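Local structure of uncharacterized HTH-type transcriptional regulator YydK (Bacillus subtilis subsp. subtilis, 3BWG) at residues Asp27-Leu32 and Ser65-Arg70; Ser97-Leu102 and Glu155-Ser160; Asp103-Thr108 and Glu121-Val126; Leu193-Gly198 and Ser222-Gln227. The protein probably binds DNA as a transcription factor of the GntR family, pairing a winged helix-turn-helix domain with a UTRA domain. All coordinates share one frame; numbering follows the deposited sequence.

Contact 1 of 4, residues Asp27-Leu32 and Ser65-Arg70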
loop_
_atom_site.group_PDB
_atom_site.type_symbol
_atom_site.label_atom_id
_atom_site.label_comp_id
_atom_site.label_asym_id
_atom_site.label_seq_id
_atom_site.Cartn_x
_atom_site.Cartn_y
_atom_site.Cartn_z
ATOM N N ASP B 27 11.513 -8.795 16.138
ATOM C CA ASP B 27 12.239 -8.627 17.382
ATOM C C ASP B 27 11.316 -8.116 18.505
ATOM O O ASP B 27 10.440 -7.280 18.284
ATOM C CB ASP B 27 13.406 -7.671 17.198
ATOM C CG ASP B 27 14.563 -8.291 16.397
ATOM O OD1 ASP B 27 14.630 -9.526 16.262
ATOM O OD2 ASP B 27 15.400 -7.543 15.886
ATOM N N LYS B 28 11.515 -8.658 19.701
ATOM C CA LYS B 28 10.671 -8.366 20.833
ATOM C C LYS B 28 11.187 -7.080 21.463
ATOM O O LYS B 28 12.401 -6.913 21.647
ATOM C CB LYS B 28 10.773 -9.519 21.837
ATOM C CG LYS B 28 9.568 -9.687 22.748
ATOM C CD LYS B 28 9.766 -10.862 23.693
ATOM C CE LYS B 28 8.665 -10.916 24.732
ATOM N NZ LYS B 28 8.194 -9.554 25.060
ATOM N N LEU B 29 10.280 -6.163 21.773
ATOM C CA LEU B 29 10.641 -4.974 22.554
ATOM C C LEU B 29 10.575 -5.237 24.073
ATOM O O LEU B 29 10.011 -6.255 24.518
ATOM C CB LEU B 29 9.754 -3.786 22.148
ATOM C CG LEU B 29 10.154 -3.369 20.728
ATOM C CD1 LEU B 29 8.965 -3.254 19.738
ATOM C CD2 LEU B 29 10.983 -2.099 20.759
ATOM N N PRO B 30 11.184 -4.341 24.880
ATOM C CA PRO B 30 11.006 -4.427 26.331
ATOM C C PRO B 30 9.531 -4.574 26.718
ATOM O O PRO B 30 8.649 -3.997 26.069
ATOM C CB PRO B 30 11.562 -3.094 26.821
ATOM C CG PRO B 30 12.649 -2.789 25.851
ATOM C CD PRO B 30 12.091 -3.238 24.511
ATOM N N VAL B 31 9.287 -5.357 27.767
ATOM C CA VAL B 31 7.948 -5.605 28.289
ATOM C C VAL B 31 7.371 -4.346 28.979
ATOM O O VAL B 31 8.123 -3.472 29.380
ATOM C CB VAL B 31 7.959 -6.890 29.176
ATOM C CG1 VAL B 31 8.469 -6.613 30.611
ATOM C CG2 VAL B 31 6.607 -7.542 29.194
ATOM N N LEU B 32 6.046 -4.240 29.091
ATOM C CA LEU B 32 5.403 -3.045 29.665
ATOM C C LEU B 32 6.133 -2.455 30.893
ATOM O O LEU B 32 6.462 -1.266 30.919
ATOM C CB LEU B 32 3.949 -3.343 30.051
ATOM C CG LEU B 32 2.833 -2.395 29.569
ATOM C CD1 LEU B 32 1.440 -2.949 29.923
ATOM C CD2 LEU B 32 2.958 -0.978 30.072
ATOM N N SER B 65 2.178 -13.003 24.483
ATOM C CA SER B 65 3.618 -13.125 24.291
ATOM C C SER B 65 4.442 -11.837 24.069
ATOM O O SER B 65 5.644 -11.846 24.341
ATOM C CB SER B 65 3.917 -14.174 23.214
ATOM O OG SER B 65 3.564 -13.686 21.948
ATOM N N GLY B 66 3.843 -10.752 23.573
ATOM C CA GLY B 66 4.548 -9.482 23.593
ATOM C C GLY B 66 4.347 -8.377 22.576
ATOM O O GLY B 66 3.371 -8.357 21.849
ATOM N N ILE B 67 5.292 -7.428 22.597
ATOM C CA ILE B 67 5.357 -6.276 21.701
ATOM C C ILE B 67 6.548 -6.505 20.799
ATOM O O ILE B 67 7.635 -6.750 21.306
ATOM C CB ILE B 67 5.685 -4.967 22.454
ATOM C CG1 ILE B 67 4.799 -4.766 23.692
ATOM C CG2 ILE B 67 5.629 -3.779 21.500
ATOM C CD1 ILE B 67 5.527 -4.000 24.840
ATOM N N PHE B 68 6.330 -6.411 19.478
ATOM C CA PHE B 68 7.339 -6.737 18.458
ATOM C C PHE B 68 7.505 -5.627 17.410
ATOM O O PHE B 68 6.573 -4.881 17.135
ATOM C CB PHE B 68 6.939 -8.060 17.756
ATOM C CG PHE B 68 6.826 -9.229 18.698
ATOM C CD1 PHE B 68 7.935 -10.026 18.968
ATOM C CD2 PHE B 68 5.615 -9.525 19.328
ATOM C CE1 PHE B 68 7.848 -11.090 19.849
ATOM C CE2 PHE B 68 5.520 -10.585 20.210
ATOM C CZ PHE B 68 6.630 -11.363 20.481
ATOM N N VAL B 69 8.679 -5.562 16.790
ATOM C CA VAL B 69 8.964 -4.595 15.738
ATOM C C VAL B 69 8.181 -5.051 14.485
ATOM O O VAL B 69 8.200 -6.230 14.140
ATOM C CB VAL B 69 10.516 -4.470 15.475
ATOM C CG1 VAL B 69 10.834 -3.518 14.313
ATOM C CG2 VAL B 69 11.259 -3.966 16.743
ATOM N N ARG B 70 7.515 -4.102 13.837
ATOM C CA ARG B 70 6.654 -4.320 12.700
ATOM C C ARG B 70 7.332 -3.851 11.413
ATOM O O ARG B 70 7.136 -4.456 10.348
ATOM C CB ARG B 70 5.310 -3.564 12.920
ATOM C CG ARG B 70 4.328 -3.473 11.700
ATOM C CD ARG B 70 3.934 -4.814 11.112
ATOM N NE ARG B 70 3.223 -4.698 9.811
ATOM C CZ ARG B 70 3.784 -4.805 8.593
ATOM N NH1 ARG B 70 5.075 -5.013 8.458
ATOM N NH2 ARG B 70 3.032 -4.727 7.491
HETATM O O HOH W 1 6.993 -7.139 24.730
#
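Ile67 O is the best-held polar atom across this contact, gripped twice: Leu29 N donates to it over 2.7 Å, nearly straight at 165° and in the carbonyl plane, and the CA of Lys28 adds a weaker C-H...O approach. Asp27 O is gripped in the same way, by Val69 N at 2.9 Å and by a C-H...O contact from the CA of Phe68. These two bonds bridge Lys28 with Phe68 and join the loop between helices 6-20 and 32-39 to strand 66-69, part of the two-stranded wing of the winged helix fold. A water extends the link, accepting from Ile67 N at 2.7 Å and donating to Leu29 O.

On the buried side, Leu29 sends CD1 between two branched residues, 3.8 Å from CG2 of Ile67 and also touching CG2 of Val69; helix 6-20 covers this patch through Ile18. Ile67 turns CD1 back to Pro30 O, 3.4 Å away. On the other side, Lys28 holds CG anti to its backbone N (chi1 -155°) and lays that methylene 3.7 Å from CE1 of Phe68, crossing the ring obliquely. Its chain runs extended to CE, which comes near Ser65 O, and bends only at chi4, which turns NZ; the ammonium is at most weakly attracted to the ring. Phe68 also meets the ring of Phe60 on strand 59-62. An alanine at Phe68 would probably keep the backbone bridge but lose the packing against the Lys28 methylenes and Phe60. Backbone bonds thus fix the wing strand, with apolar packing on one side and an amphipathic lysine on the other.

Contact 2 of 4, residues Ser97-Leu102 and Glu155-Ser160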
loop_
_atom_site.group_PDB
_atom_site.type_symbol
_atom_site.label_atom_id
_atom_site.label_comp_id
_atom_site.label_asym_id
_atom_site.label_seq_id
_atom_site.Cartn_x
_atom_site.Cartn_y
_atom_site.Cartn_z
ATOM N N SER B 97 14.121 19.013 -6.884
ATOM C CA SER B 97 13.198 19.218 -7.988
ATOM C C SER B 97 13.648 20.356 -8.889
ATOM O O SER B 97 14.106 21.403 -8.418
ATOM C CB SER B 97 11.773 19.522 -7.481
ATOM O OG SER B 97 11.198 18.422 -6.824
ATOM N N LYS B 98 13.497 20.121 -10.185
ATOM C CA LYS B 98 13.585 21.122 -11.225
ATOM C C LYS B 98 12.141 21.413 -11.703
ATOM O O LYS B 98 11.462 20.521 -12.186
ATOM C CB LYS B 98 14.421 20.539 -12.364
ATOM C CG LYS B 98 14.752 21.454 -13.514
ATOM C CD LYS B 98 15.726 20.713 -14.442
ATOM C CE LYS B 98 15.620 21.142 -15.907
ATOM N NZ LYS B 98 16.462 22.344 -16.244
ATOM N N VAL B 99 11.678 22.651 -11.536
ATOM C CA VAL B 99 10.344 23.013 -11.964
ATOM C C VAL B 99 10.420 23.332 -13.440
ATOM O O VAL B 99 11.154 24.210 -13.838
ATOM C CB VAL B 99 9.769 24.238 -11.188
ATOM C CG1 VAL B 99 8.369 24.589 -11.673
ATOM C CG2 VAL B 99 9.735 23.958 -9.715
ATOM N N ILE B 100 9.651 22.616 -14.240
ATOM C CA ILE B 100 9.598 22.859 -15.656
ATOM C C ILE B 100 8.505 23.879 -15.945
ATOM O O ILE B 100 8.728 24.797 -16.732
ATOM C CB ILE B 100 9.384 21.562 -16.453
ATOM C CG1 ILE B 100 10.479 20.562 -16.119
ATOM C CG2 ILE B 100 9.410 21.856 -17.981
ATOM C CD1 ILE B 100 10.105 19.159 -16.408
ATOM N N GLU B 101 7.330 23.709 -15.326
ATOM C CA GLU B 101 6.224 24.643 -15.468
ATOM C C GLU B 101 5.469 24.816 -14.133
ATOM O O GLU B 101 5.370 23.891 -13.334
ATOM C CB GLU B 101 5.218 24.137 -16.503
ATOM C CG GLU B 101 5.570 24.342 -17.983
ATOM C CD GLU B 101 4.437 23.835 -18.904
ATOM O OE1 GLU B 101 3.448 24.576 -19.124
ATOM O OE2 GLU B 101 4.518 22.685 -19.390
ATOM N N LEU B 102 4.940 26.007 -13.903
ATOM C CA LEU B 102 4.010 26.238 -12.829
ATOM C C LEU B 102 3.201 27.392 -13.301
ATOM O O LEU B 102 3.769 28.433 -13.626
ATOM C CB LEU B 102 4.729 26.606 -11.521
ATOM C CG LEU B 102 3.938 27.216 -10.350
ATOM C CD1 LEU B 102 2.895 26.281 -9.722
ATOM C CD2 LEU B 102 4.896 27.743 -9.293
ATOM N N GLU B 155 9.323 28.319 -5.142
ATOM C CA GLU B 155 9.982 27.766 -3.957
ATOM C C GLU B 155 9.242 26.559 -3.339
ATOM O O GLU B 155 9.848 25.525 -3.048
ATOM C CB GLU B 155 10.242 28.853 -2.915
ATOM C CG GLU B 155 10.782 28.305 -1.601
ATOM C CD GLU B 155 11.273 29.365 -0.640
ATOM O OE1 GLU B 155 11.236 30.575 -0.957
ATOM O OE2 GLU B 155 11.730 28.979 0.446
ATOM N N ILE B 156 7.934 26.696 -3.144
ATOM C CA ILE B 156 7.131 25.610 -2.580
ATOM C C ILE B 156 7.246 24.342 -3.450
ATOM O O ILE B 156 7.494 23.249 -2.949
ATOM C CB ILE B 156 5.645 26.048 -2.435
ATOM C CG1 ILE B 156 5.507 27.141 -1.364
ATOM C CG2 ILE B 156 4.765 24.866 -2.120
ATOM C CD1 ILE B 156 4.255 28.021 -1.523
ATOM N N VAL B 157 7.051 24.522 -4.754
ATOM C CA VAL B 157 6.999 23.457 -5.759
ATOM C C VAL B 157 8.385 22.817 -6.081
ATOM O O VAL B 157 8.458 21.716 -6.601
ATOM C CB VAL B 157 6.316 24.029 -7.008
ATOM C CG1 VAL B 157 6.686 23.287 -8.183
ATOM C CG2 VAL B 157 4.752 24.078 -6.815
ATOM N N SER B 158 9.483 23.480 -5.744
ATOM C CA SER B 158 10.769 22.781 -5.763
ATOM C C SER B 158 11.086 22.059 -4.459
ATOM O O SER B 158 12.079 21.358 -4.377
ATOM C CB SER B 158 11.924 23.661 -6.200
ATOM O OG SER B 158 11.772 24.937 -5.733
ATOM N N HIS B 159 10.226 22.198 -3.455
ATOM C CA HIS B 159 10.389 21.425 -2.226
ATOM C C HIS B 159 9.220 20.462 -1.962
ATOM O O HIS B 159 8.782 19.767 -2.876
ATOM C CB HIS B 159 10.709 22.372 -1.072
ATOM C CG HIS B 159 11.978 23.128 -1.292
ATOM N ND1 HIS B 159 12.005 24.439 -1.722
ATOM C CD2 HIS B 159 13.276 22.733 -1.207
ATOM C CE1 HIS B 159 13.262 24.829 -1.858
ATOM N NE2 HIS B 159 14.052 23.811 -1.560
ATOM N N SER B 160 8.711 20.432 -0.734
ATOM C CA SER B 160 7.542 19.621 -0.389
ATOM C C SER B 160 6.256 20.431 -0.448
ATOM O O SER B 160 5.968 21.278 0.416
ATOM C CB SER B 160 7.698 18.974 0.987
ATOM O OG SER B 160 6.644 18.047 1.179
HETATM O O HOH W 2 14.717 21.074 -4.900
#
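Strand 97-102 is part of the outermost strand 95-105 of the six-stranded antiparallel sheet in the UTRA domain, and the last turn of the short helix 154-157 packs against one side of it. The backbones come closest at Ser97 and Ser158, whose CA atoms are 4.9 Å apart. Further along, Ile100 and Glu101 both face Lys127 of the neighbouring strand, a classic beta bulge. It breaks the alternation of side chains, so that Ser97, Val99 and Leu102 all turn toward the helix end.

Val157 has the most surface buried by the contact and divides its two methyls between two partners. Its CG1, anti to the backbone N (chi1 157°), presses on CG2 of Val99 at 3.5 Å, tighter than usual van der Waals contact, the two side chains crossing at about a right angle. CG2 reaches the other way, 4.1 Å from CD1 of Leu102.

At the Ser97 end the contact turns polar without direct bonding between the segments. CB of Ser97 rests 3.6 Å from Ser158 O, while the hydroxyls serve other partners: Ser97 OG pairs with Arg130 NE and Ser158 OG with Asn154 O. Arg128 NH1 binds both Val157 O and His159 O, fastening the chain past the helix to strand 123-132. A single water completes the join, accepting from Ser97 N at 2.9 Å and donating to Ser158 O at 2.7 Å.

Contact 3 of 4, residues Asp103-Thr108 and Glu121-Val126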
loop_
_atom_site.group_PDB
_atom_site.type_symbol
_atom_site.label_atom_id
_atom_site.label_comp_id
_atom_site.label_asym_id
_atom_site.label_seq_id
_atom_site.Cartn_x
_atom_site.Cartn_y
_atom_site.Cartn_z
ATOM N N ASP B 103 1.892 27.209 -13.399
ATOM C CA ASP B 103 1.019 28.305 -13.766
ATOM C C ASP B 103 -0.411 28.030 -13.307
ATOM O O ASP B 103 -0.688 26.997 -12.706
ATOM C CB ASP B 103 1.094 28.578 -15.275
ATOM C CG ASP B 103 0.572 27.436 -16.106
ATOM O OD1 ASP B 103 -0.172 26.578 -15.581
ATOM O OD2 ASP B 103 0.893 27.394 -17.304
ATOM N N VAL B 104 -1.294 28.991 -13.561
ATOM C CA VAL B 104 -2.709 28.818 -13.362
ATOM C C VAL B 104 -3.295 28.596 -14.730
ATOM O O VAL B 104 -2.907 29.260 -15.686
ATOM C CB VAL B 104 -3.360 30.042 -12.711
ATOM C CG1 VAL B 104 -4.875 29.781 -12.513
ATOM C CG2 VAL B 104 -2.663 30.349 -11.410
ATOM N N ARG B 105 -4.260 27.678 -14.793
ATOM C CA ARG B 105 -4.664 26.988 -16.001
ATOM C C ARG B 105 -6.053 26.414 -15.730
ATOM O O ARG B 105 -6.385 26.094 -14.590
ATOM C CB ARG B 105 -3.670 25.825 -16.120
ATOM C CG ARG B 105 -3.603 25.072 -17.342
ATOM C CD ARG B 105 -2.471 24.076 -17.218
ATOM N NE ARG B 105 -1.157 24.661 -17.541
ATOM C CZ ARG B 105 -0.280 24.127 -18.394
ATOM N NH1 ARG B 105 -0.554 22.973 -19.022
ATOM N NH2 ARG B 105 0.891 24.729 -18.597
ATOM N N LYS B 106 -6.864 26.257 -16.767
ATOM C CA LYS B 106 -8.025 25.383 -16.682
ATOM C C LYS B 106 -7.572 23.896 -16.677
ATOM O O LYS B 106 -6.541 23.557 -17.263
ATOM C CB LYS B 106 -9.041 25.675 -17.815
ATOM C CG LYS B 106 -9.501 27.113 -17.870
ATOM C CD LYS B 106 -10.115 27.553 -16.540
ATOM C CE LYS B 106 -10.639 28.963 -16.642
ATOM N NZ LYS B 106 -11.089 29.433 -15.296
ATOM N N PRO B 107 -8.330 23.018 -15.983
ATOM C CA PRO B 107 -7.921 21.605 -15.948
ATOM C C PRO B 107 -8.221 20.899 -17.278
ATOM O O PRO B 107 -9.202 21.256 -17.961
ATOM C CB PRO B 107 -8.835 20.998 -14.854
ATOM C CG PRO B 107 -10.100 21.906 -14.841
ATOM C CD PRO B 107 -9.561 23.293 -15.197
ATOM N N THR B 108 -7.419 19.892 -17.617
ATOM C CA THR B 108 -7.841 18.933 -18.603
ATOM C C THR B 108 -9.162 18.254 -18.142
ATOM O O THR B 108 -9.538 18.324 -16.974
ATOM C CB THR B 108 -6.769 17.858 -18.849
ATOM O OG1 THR B 108 -6.590 17.066 -17.675
ATOM C CG2 THR B 108 -5.415 18.471 -19.277
ATOM N N GLU B 121 -13.140 25.680 -13.462
ATOM C CA GLU B 121 -12.500 25.970 -12.182
ATOM C C GLU B 121 -10.964 26.002 -12.360
ATOM O O GLU B 121 -10.380 25.080 -12.954
ATOM C CB GLU B 121 -12.918 24.941 -11.119
ATOM C CG GLU B 121 -14.408 24.942 -10.722
ATOM C CD GLU B 121 -14.694 24.090 -9.460
ATOM O OE1 GLU B 121 -14.095 24.358 -8.376
ATOM O OE2 GLU B 121 -15.511 23.138 -9.561
ATOM N N ASP B 122 -10.319 27.069 -11.893
ATOM C CA ASP B 122 -8.855 27.185 -12.011
ATOM C C ASP B 122 -8.101 26.091 -11.239
ATOM O O ASP B 122 -8.489 25.710 -10.123
ATOM C CB ASP B 122 -8.382 28.530 -11.463
ATOM C CG ASP B 122 -8.755 29.695 -12.346
ATOM O OD1 ASP B 122 -9.126 29.473 -13.516
ATOM O OD2 ASP B 122 -8.648 30.845 -11.871
ATOM N N ILE B 123 -7.045 25.562 -11.833
ATOM C CA ILE B 123 -6.137 24.696 -11.084
ATOM C C ILE B 123 -4.750 25.327 -11.151
ATOM O O ILE B 123 -4.505 26.097 -12.094
ATOM C CB ILE B 123 -6.155 23.204 -11.573
ATOM C CG1 ILE B 123 -5.891 23.039 -13.084
ATOM C CG2 ILE B 123 -7.525 22.577 -11.266
ATOM C CD1 ILE B 123 -4.437 22.759 -13.492
ATOM N N TYR B 124 -3.892 25.057 -10.152
ATOM C CA TYR B 124 -2.437 25.193 -10.322
ATOM C C TYR B 124 -1.888 23.980 -11.032
ATOM O O TYR B 124 -2.173 22.853 -10.623
ATOM C CB TYR B 124 -1.703 25.278 -8.999
ATOM C CG TYR B 124 -1.645 26.659 -8.488
ATOM C CD1 TYR B 124 -2.478 27.072 -7.443
ATOM C CD2 TYR B 124 -0.812 27.580 -9.088
ATOM C CE1 TYR B 124 -2.435 28.371 -6.980
ATOM C CE2 TYR B 124 -0.772 28.906 -8.655
ATOM C CZ TYR B 124 -1.567 29.291 -7.603
ATOM O OH TYR B 124 -1.512 30.598 -7.183
ATOM N N TYR B 125 -1.073 24.202 -12.065
ATOM C CA TYR B 125 -0.492 23.089 -12.791
ATOM C C TYR B 125 0.984 23.035 -12.529
ATOM O O TYR B 125 1.666 24.038 -12.675
ATOM C CB TYR B 125 -0.736 23.260 -14.295
ATOM C CG TYR B 125 0.044 22.318 -15.181
ATOM C CD1 TYR B 125 -0.387 21.002 -15.360
ATOM C CD2 TYR B 125 1.195 22.746 -15.877
ATOM C CE1 TYR B 125 0.304 20.138 -16.155
ATOM C CE2 TYR B 125 1.892 21.870 -16.710
ATOM C CZ TYR B 125 1.434 20.560 -16.826
ATOM O OH TYR B 125 2.053 19.632 -17.631
ATOM N N VAL B 126 1.494 21.863 -12.172
ATOM C CA VAL B 126 2.936 21.744 -12.014
ATOM C C VAL B 126 3.558 20.612 -12.813
ATOM O O VAL B 126 2.976 19.528 -12.943
ATOM C CB VAL B 126 3.448 21.889 -10.512
ATOM C CG1 VAL B 126 2.337 22.207 -9.546
ATOM C CG2 VAL B 126 4.409 20.776 -10.065
#
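Arg105, Tyr125 and Ile123 have the most surface buried where strands 103-105 and 123-126 pair antiparallel. Arg105 keeps CG anti to its backbone N and bends at chi3 (-83°), which lays its guanidinium flat over one face of the Tyr125 ring, centres 3.7 Å apart and planes at 17°. CD2 of Tyr125 sits beneath CZ at 3.2 Å, so stacking and cation-pi attraction coincide. Asp103 fixes the rotation of that flat group: NE meets OD1 at 2.9 Å and NH2 meets OD2 at 3.0 Å, side-on through both syn lone pairs. Glu101 OE1 takes NH2 too, and the shared guanidinium probably eases repulsion between the carboxylates. An alanine at Arg105 would probably strip the Tyr125 face of its cover and leave Asp103 without its two-pronged partner.

Ile123, with CG1 in the crowded position, packs CG1 4.0 Å from CB of Pro107, and its backbone N gives Arg105 O a bond of 2.9 Å at 175°. Lys106 NZ closes a 2.7 Å salt bridge to Asp122 OD1, met from above the carboxylate plane. Strand 135-145 flanks the pair on the far side of strand 123-132, bringing Tyr143 to Ile123 and Tyr125, and helix 109-114 starts just after Thr108.

Contact 4 of 4, residues Leu193-Gly198 and Ser222-Gln227. With EDO (1,2-ethanediol), chain I; EDO (1,2-ethanediol), chain H.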
loop_
_atom_site.group_PDB
_atom_site.type_symbol
_atom_site.label_atom_id
_atom_site.label_comp_id
_atom_site.label_asym_id
_atom_site.label_seq_id
_atom_site.Cartn_x
_atom_site.Cartn_y
_atom_site.Cartn_z
ATOM N N LEU B 193 13.982 11.774 -17.944
ATOM C CA LEU B 193 14.629 10.806 -17.036
ATOM C C LEU B 193 16.058 10.474 -17.383
ATOM O O LEU B 193 16.769 9.896 -16.558
ATOM C CB LEU B 193 13.779 9.538 -16.829
ATOM C CG LEU B 193 12.402 9.824 -16.200
ATOM C CD1 LEU B 193 11.585 8.529 -16.054
ATOM C CD2 LEU B 193 12.459 10.560 -14.849
ATOM N N GLY B 194 16.504 10.873 -18.578
ATOM C CA GLY B 194 17.833 10.483 -19.080
ATOM C C GLY B 194 17.968 8.997 -19.384
ATOM O O GLY B 194 19.047 8.435 -19.246
ATOM N N LEU B 195 16.869 8.358 -19.774
ATOM C CA LEU B 195 16.876 6.931 -20.126
ATOM C C LEU B 195 16.497 6.819 -21.602
ATOM O O LEU B 195 16.288 7.837 -22.242
ATOM C CB LEU B 195 15.889 6.136 -19.269
ATOM C CG LEU B 195 16.106 6.195 -17.751
ATOM C CD1 LEU B 195 14.893 5.630 -17.018
ATOM C CD2 LEU B 195 17.411 5.478 -17.406
ATOM N N GLU B 196 16.402 5.606 -22.133
ATOM C CA GLU B 196 15.994 5.400 -23.535
ATOM C C GLU B 196 14.479 5.157 -23.631
ATOM O O GLU B 196 13.899 4.539 -22.743
ATOM C CB GLU B 196 16.729 4.206 -24.115
ATOM C CG GLU B 196 18.220 4.219 -23.827
ATOM C CD GLU B 196 18.866 2.843 -23.906
ATOM O OE1 GLU B 196 19.789 2.597 -23.100
ATOM O OE2 GLU B 196 18.475 2.011 -24.769
ATOM N N ALA B 197 13.851 5.630 -24.709
ATOM C CA ALA B 197 12.429 5.369 -24.960
ATOM C C ALA B 197 12.199 3.867 -25.117
ATOM O O ALA B 197 13.054 3.149 -25.625
ATOM C CB ALA B 197 11.931 6.140 -26.198
ATOM N N GLY B 198 11.055 3.386 -24.649
ATOM C CA GLY B 198 10.760 1.966 -24.756
ATOM C C GLY B 198 11.170 1.178 -23.534
ATOM O O GLY B 198 10.671 0.081 -23.304
ATOM N N SER B 222 5.755 9.284 -13.671
ATOM C CA SER B 222 6.533 8.195 -14.221
ATOM C C SER B 222 7.876 8.160 -13.497
ATOM O O SER B 222 8.599 9.151 -13.502
ATOM C CB SER B 222 6.760 8.419 -15.727
ATOM O OG SER B 222 5.527 8.355 -16.408
ATOM N N TYR B 223 8.212 7.011 -12.922
ATOM C CA TYR B 223 9.474 6.839 -12.239
ATOM C C TYR B 223 10.591 6.229 -13.097
ATOM O O TYR B 223 10.333 5.436 -14.026
ATOM C CB TYR B 223 9.256 6.009 -10.963
ATOM C CG TYR B 223 8.367 6.699 -9.926
ATOM C CD1 TYR B 223 8.934 7.506 -8.952
ATOM C CD2 TYR B 223 6.971 6.530 -9.921
ATOM C CE1 TYR B 223 8.128 8.170 -7.993
ATOM C CE2 TYR B 223 6.143 7.175 -8.956
ATOM C CZ TYR B 223 6.752 7.980 -7.982
ATOM O OH TYR B 223 6.015 8.649 -7.017
ATOM N N ASN B 224 11.827 6.581 -12.756
ATOM C CA ASN B 224 13.007 5.921 -13.293
ATOM C C ASN B 224 13.169 4.514 -12.691
ATOM O O ASN B 224 13.494 4.380 -11.497
ATOM C CB ASN B 224 14.216 6.829 -12.983
ATOM C CG ASN B 224 15.528 6.284 -13.458
ATOM O OD1 ASN B 224 15.707 5.069 -13.655
ATOM N ND2 ASN B 224 16.490 7.188 -13.623
ATOM N N TYR B 225 12.944 3.472 -13.505
ATOM C CA TYR B 225 13.021 2.083 -13.049
ATOM C C TYR B 225 14.379 1.679 -12.456
ATOM O O TYR B 225 14.461 0.725 -11.681
ATOM C CB TYR B 225 12.598 1.102 -14.173
ATOM C CG TYR B 225 13.672 0.784 -15.180
ATOM C CD1 TYR B 225 14.356 -0.417 -15.128
ATOM C CD2 TYR B 225 14.003 1.691 -16.183
ATOM C CE1 TYR B 225 15.366 -0.729 -16.057
ATOM C CE2 TYR B 225 15.024 1.414 -17.125
ATOM C CZ TYR B 225 15.679 0.195 -17.051
ATOM O OH TYR B 225 16.639 -0.110 -17.963
ATOM N N GLU B 226 15.430 2.417 -12.790
ATOM C CA GLU B 226 16.761 2.105 -12.261
ATOM C C GLU B 226 17.071 2.783 -10.939
ATOM O O GLU B 226 18.116 2.518 -10.366
ATOM C CB GLU B 226 17.896 2.527 -13.230
ATOM C CG GLU B 226 17.706 2.229 -14.657
ATOM C CD GLU B 226 19.035 2.383 -15.425
ATOM O OE1 GLU B 226 19.623 3.502 -15.450
ATOM O OE2 GLU B 226 19.494 1.353 -15.960
ATOM N N GLN B 227 16.219 3.704 -10.490
ATOM C CA GLN B 227 16.563 4.546 -9.323
ATOM C C GLN B 227 15.446 4.511 -8.253
ATOM O O GLN B 227 15.448 5.311 -7.304
ATOM C CB GLN B 227 16.840 6.000 -9.734
ATOM C CG GLN B 227 17.942 6.226 -10.773
ATOM C CD GLN B 227 19.321 5.951 -10.213
ATOM O OE1 GLN B 227 19.520 6.023 -9.017
ATOM N NE2 GLN B 227 20.274 5.606 -11.083
HETATM C C1 EDO I . 10.341 1.886 -11.334
HETATM O O1 EDO I . 10.269 2.178 -9.971
HETATM C C2 EDO I . 9.765 3.096 -12.015
HETATM O O2 EDO I . 9.782 2.764 -13.372
HETATM C C1 EDO H . 3.871 11.575 -15.843
HETATM O O1 EDO H . 4.410 10.729 -16.853
HETATM C C2 EDO H . 3.622 12.925 -16.471
HETATM O O2 EDO H . 2.466 12.790 -17.308
#
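A Schellman motif ends helix 187-193 of the UTRA domain, and the leucines flanking its C-prime residue, Gly194, pack on the end of strand 215-224 where the chain enters a type I turn, Asn224 to Gln227. With positive phi, Gly194 turns the chain out of the helix, and both Leu193 and Leu195 direct their side chains to the strand end.

Leu193 lays CD1 against the backbone, 3.8 Å from Asn224 N. Leu195 spreads its two methyls: CD1 lies 3.5 Å from Asn224 OD1 and also touches CD2 of Tyr225, while CD2 meets OE1 of Glu226 as those two side chains slide past each other in opposite directions. Asn224, with CG anti to its backbone N (chi1 179°), is tied down at both ends of its amide. ND2 donates to Thr136 OG1, which is also bonded to Leu193 O, so one hydroxyl ties the helix end to the strand. Tyr225 additionally packs on Val182 of the second subunit.

Two ethanediols, probably from the crystallisation liquor, bind alongside, one at Ser222 OG and the other donating to Tyr223 O. In the turn itself, Glu226 N donates to Asn224 OD1 at 2.8 Å, in the carbonyl plane, forming an Asx turn.

From the N terminus, contact 1 closes first: its loop spans helices 32-39 and 43-55 and strand 59-62, tying the wing to the rest of the probable DNA-binding domain. The chain then enters the UTRA domain. Contact 2 closes a long loop between Ser97-Leu102 and Glu155-Ser160, and contact 3 forms entirely within that loop, on the continuation of the same edge strand; they touch, for instance, where Glu101 meets Tyr125 and Val157 Val126. Contact 4 follows in series, bringing a helix end to the end of another strand of the same sheet. Contacts 2 and 3 have centres about 15 Å apart, whereas contact 1 lies about 41 Å or more, centre to centre, from the other three.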